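PDB 4J32: putative cytoplasmic protein from Salmonella enterica subsp. enterica serovar Typhimurium, which is the type VI secretion effector Tae4, a papain-like NlpC/P60 cysteine peptidase that probably hydrolyses peptidoglycan and is bound here by its immunity protein Tai4. Local coordinates for residues H139-L142 / C148-Q151; V64-G69 / K87-R92. All coordinates share one frame; numbering follows the deposited sequence. Where two conformers were deposited one is given.

Contact 1 (H139-L142 / C148-Q151); sequences HVTL and CSDQ
Asp150 reaches back from a type I turn, Cys148 to Gln151, to two side chains of the edge strand that precedes it, His139 and Thr141. From its CB, 4.2 Å from Thr141 OG1, the chain turns inward: CG lies between the backbone N and the carbonyl carbon (chi1 56°), which aims the carboxylate at the strand. OD1 accepts a weak hydrogen bond from Thr141 OG1 at 2.9 Å. OD2 accepts the N-H of His139 NE2 at 2.8 Å, through its syn lone pair and almost straight, 171° at the hydrogen. OD2 lies in the imidazole plane, at the ring edge, and the carboxylate is turned only 19° from the ring; this restrains the ring's rotation. Beside them, Ser149 OG accepts the N-H of Leu142, while Ser149 N returns a bond of 2.9 Å to Leu142 O; the two bonds, one through the serine hydroxyl and one between backbones, tie the turn to the strand. Threonine suits its place by facing two ways: its hydroxyl meets the acid, and Thr141 CG2 packs on Cys148 SG at 3.7 Å. Gln151 OE1 accepts the N-H of Cys148 and braces the turn across its ends. A carboxylate bound at NE2 holds the imidazole in one orientation, which recalls the papain-like peptidases, where an asparagine or an acid orients the histidine; a catalytic role for this pair is an inference.

Contact 2 (V64-G69 / K87-R92); sequences VLNATG and KFYIYR
Asn66, in the last turn of helix 57-67, comes closest to the other backbone at Lys87, with 6.9 Å between their CA atoms, just where the chain enters strand 88-90. Its amide does most of the joining. CG lies beside the backbone N, opposite the carbonyl carbon (chi1 -71°), which carries the amide out to the strand. ND2 gives a nearly straight hydrogen bond, 2.8 Å long, to Phe88 O; the acceptor lies in the amide plane, whereas the donor stands above the carbonyl plane. The same nitrogen sits 3.4 Å above one face of the Tyr89 ring, offset toward the rim, with amide and ring planes 75° apart. Asparagine suits this place because its amide offers a donor and an acceptor on one short stem: OD1 accepts hydrogen bonds from Ile72 N and from a water, and that water accepts the N-H of Phe88. The strand pairs with strand 80-82 in a small antiparallel hairpin, and the amide thus fastens the C-terminal end of the helix to that hairpin. Tyr89 in turn is held at its hydroxyl by Asp85 in the connecting loop. Lys87 runs extended alongside Asn66 in the opposite direction, its CD 3.8 Å from Asn66 CB. A long aliphatic stem with a charged tip suits this exposed border of the contact, where a second water donates to Asn66 O and accepts from Lys87 NZ. At the helix end Thr68 OG1 turns back to Val64 O, 2.8 Å away.

In the fold
Contact 2 closes before contact 1 opens along the chain, and their centres lie 15 Å apart; their nearest atoms come within about 4 Å without touching. Contact 2 joins helix 57-67 to the two-stranded hairpin, whereas contact 1 folds a loop back on strand 138-143, an edge of the four-stranded antiparallel sheet. Helices 19-28 and 93-103 bridge them: Phe26 packs on Val64 of one and on Thr141 and Ser149 of the other, and Met96 meets both Ile90 and Val140. These helices thus link the helical part to the sheet, the two parts that pack together in papain-like folds. The immunity protein touches both, packing on His139 and accepting hydrogen bonds from Arg92.

Contact 1 (H139-L142 / C148-Q151)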
# COMPACT_ATOMS: atom_id res chain seq x y z
N HIS A 139 0.15 27.34 4.07
CA HIS A 139 -0.64 27.27 5.30
C HIS A 139 -1.34 28.62 5.45
O HIS A 139 -0.84 29.64 4.95
CB HIS A 139 0.28 27.03 6.52
CG HIS A 139 -0.45 26.50 7.71
ND1 HIS A 139 -0.99 25.23 7.76
CD2 HIS A 139 -0.74 27.07 8.91
CE1 HIS A 139 -1.57 25.04 8.93
NE2 HIS A 139 -1.44 26.15 9.64
N VAL A 140 -2.51 28.60 6.09
CA VAL A 140 -3.30 29.80 6.38
C VAL A 140 -3.70 29.73 7.84
O VAL A 140 -4.24 28.70 8.28
CB VAL A 140 -4.65 29.86 5.60
CG1 VAL A 140 -5.23 31.30 5.64
CG2 VAL A 140 -4.53 29.36 4.18
N THR A 141 -3.45 30.80 8.59
CA THR A 141 -3.79 30.81 10.02
C THR A 141 -3.95 32.25 10.52
O THR A 141 -3.92 33.19 9.73
CB THR A 141 -2.77 29.99 10.87
OG1 THR A 141 -3.29 29.77 12.20
CG2 THR A 141 -1.43 30.66 10.93
N LEU A 142 -4.15 32.42 11.83
CA LEU A 142 -4.17 33.76 12.42
C LEU A 142 -2.83 34.03 13.09
O LEU A 142 -2.11 33.10 13.48
CB LEU A 142 -5.30 33.90 13.45
CG LEU A 142 -6.71 33.63 12.91
CD1 LEU A 142 -7.67 33.85 14.04
CD2 LEU A 142 -7.05 34.55 11.75
N CYS A 148 1.35 32.31 15.93
CA CYS A 148 0.18 31.87 15.18
C CYS A 148 -0.83 31.26 16.15
O CYS A 148 -0.45 30.80 17.21
CB CYS A 148 0.52 30.81 14.14
SG CYS A 148 1.67 31.41 12.86
N SER A 149 -2.09 31.25 15.73
CA SER A 149 -3.17 30.71 16.56
C SER A 149 -3.08 29.19 16.70
O SER A 149 -3.63 28.62 17.64
CB SER A 149 -4.51 31.12 15.97
OG SER A 149 -4.56 30.85 14.57
N ASP A 150 -2.42 28.53 15.74
CA ASP A 150 -2.22 27.07 15.83
C ASP A 150 -0.79 26.68 16.12
O ASP A 150 -0.38 25.54 15.86
CB ASP A 150 -2.75 26.36 14.57
CG ASP A 150 -2.13 26.89 13.28
OD1 ASP A 150 -1.40 27.90 13.30
OD2 ASP A 150 -2.39 26.27 12.23
N GLN A 151 -0.02 27.62 16.68
CA GLN A 151 1.39 27.38 16.98
C GLN A 151 1.60 26.07 17.72
O GLN A 151 2.58 25.36 17.50
CB GLN A 151 2.02 28.57 17.74
CG GLN A 151 3.54 28.57 17.65
CD GLN A 151 4.14 29.90 17.20
OE1 GLN A 151 3.70 30.51 16.20
NE2 GLN A 151 5.18 30.33 17.90

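Contact 2 (V64-G69 / K87-R92)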
# COMPACT_ATOMS: atom_id res chain seq x y z
N VAL A 64 -13.69 30.36 11.44
CA VAL A 64 -13.45 31.77 11.79
C VAL A 64 -14.34 32.71 10.98
O VAL A 64 -15.02 33.59 11.53
CB VAL A 64 -11.94 32.13 11.59
CG1 VAL A 64 -11.72 33.68 11.62
CG2 VAL A 64 -11.07 31.40 12.62
N LEU A 65 -14.34 32.54 9.66
CA LEU A 65 -15.14 33.42 8.80
C LEU A 65 -16.64 33.27 9.09
O LEU A 65 -17.38 34.26 9.23
CB LEU A 65 -14.84 33.12 7.33
CG LEU A 65 -13.37 33.40 6.93
CD1 LEU A 65 -13.07 32.73 5.60
CD2 LEU A 65 -13.11 34.91 6.85
N ASN A 66 -17.09 32.03 9.20
CA ASN A 66 -18.50 31.77 9.50
C ASN A 66 -18.91 32.33 10.84
O ASN A 66 -20.00 32.86 10.97
CB ASN A 66 -18.83 30.27 9.41
CG ASN A 66 -18.80 29.76 7.99
OD1 ASN A 66 -19.14 30.49 7.06
ND2 ASN A 66 -18.37 28.52 7.80
N ALA A 67 -18.00 32.27 11.81
CA ALA A 67 -18.33 32.67 13.19
C ALA A 67 -18.31 34.17 13.48
O ALA A 67 -18.93 34.62 14.45
CB ALA A 67 -17.44 31.93 14.18
N THR A 68 -17.62 34.93 12.63
CA THR A 68 -17.38 36.34 12.88
C THR A 68 -18.27 37.22 12.01
O THR A 68 -18.09 38.41 11.99
CB THR A 68 -15.90 36.70 12.65
OG1 THR A 68 -15.51 36.31 11.32
CG2 THR A 68 -15.01 36.02 13.68
N GLY A 69 -19.22 36.61 11.29
CA GLY A 69 -20.16 37.38 10.48
C GLY A 69 -19.72 37.63 9.04
O GLY A 69 -20.28 38.52 8.36
N LYS A 87 -23.79 26.17 7.59
CA LYS A 87 -22.80 27.06 6.96
C LYS A 87 -21.74 26.22 6.26
O LYS A 87 -21.68 25.01 6.44
CB LYS A 87 -22.18 28.01 8.01
CG LYS A 87 -23.25 28.84 8.76
CD LYS A 87 -22.62 29.85 9.72
CE LYS A 87 -23.70 30.48 10.61
NZ LYS A 87 -23.03 31.22 11.74
N PHE A 88 -20.88 26.87 5.48
CA PHE A 88 -20.01 26.14 4.54
C PHE A 88 -18.55 26.26 4.87
O PHE A 88 -18.07 27.32 5.29
CB PHE A 88 -20.29 26.58 3.10
CG PHE A 88 -21.75 26.51 2.74
CD1 PHE A 88 -22.34 25.30 2.40
CD2 PHE A 88 -22.55 27.66 2.81
CE1 PHE A 88 -23.71 25.22 2.11
CE2 PHE A 88 -23.91 27.60 2.51
CZ PHE A 88 -24.49 26.37 2.17
N TYR A 89 -17.83 25.15 4.63
CA TYR A 89 -16.46 24.97 5.07
C TYR A 89 -15.60 24.49 3.93
O TYR A 89 -15.81 23.38 3.41
CB TYR A 89 -16.42 23.97 6.25
CG TYR A 89 -17.12 24.51 7.47
CD1 TYR A 89 -16.40 25.14 8.48
CD2 TYR A 89 -18.52 24.45 7.59
CE1 TYR A 89 -17.04 25.68 9.59
CE2 TYR A 89 -19.18 25.00 8.70
CZ TYR A 89 -18.42 25.60 9.69
OH TYR A 89 -19.04 26.15 10.78
N ILE A 90 -14.66 25.34 3.52
CA ILE A 90 -13.67 25.02 2.49
C ILE A 90 -12.64 24.04 3.06
O ILE A 90 -12.19 24.21 4.20
CB ILE A 90 -13.02 26.33 1.97
CG1 ILE A 90 -14.03 27.10 1.09
CG2 ILE A 90 -11.66 26.06 1.23
CD1 ILE A 90 -13.54 28.55 0.70
N TYR A 91 -12.28 23.03 2.29
CA TYR A 91 -11.46 21.94 2.83
C TYR A 91 -10.08 21.79 2.17
O TYR A 91 -9.29 20.92 2.56
CB TYR A 91 -12.24 20.62 2.87
CG TYR A 91 -12.80 20.14 1.53
CD1 TYR A 91 -12.01 19.41 0.65
CD2 TYR A 91 -14.12 20.41 1.16
CE1 TYR A 91 -12.52 18.94 -0.57
CE2 TYR A 91 -14.64 19.94 -0.05
CZ TYR A 91 -13.84 19.19 -0.90
OH TYR A 91 -14.30 18.73 -2.11
N ARG A 92 -9.81 22.62 1.17
CA ARG A 92 -8.49 22.68 0.53
C ARG A 92 -7.76 23.97 0.89
O ARG A 92 -8.33 25.07 0.83
CB ARG A 92 -8.60 22.56 -0.99
CG ARG A 92 -9.12 21.20 -1.44
CD ARG A 92 -9.23 21.10 -2.98
NE ARG A 92 -9.40 19.69 -3.35
CZ ARG A 92 -10.44 19.17 -4.00
NH1 ARG A 92 -11.44 19.95 -4.43
NH2 ARG A 92 -10.47 17.86 -4.26
O HOH W 1 -21.07 29.73 5.06
O HOH W 2 -22.32 33.42 9.57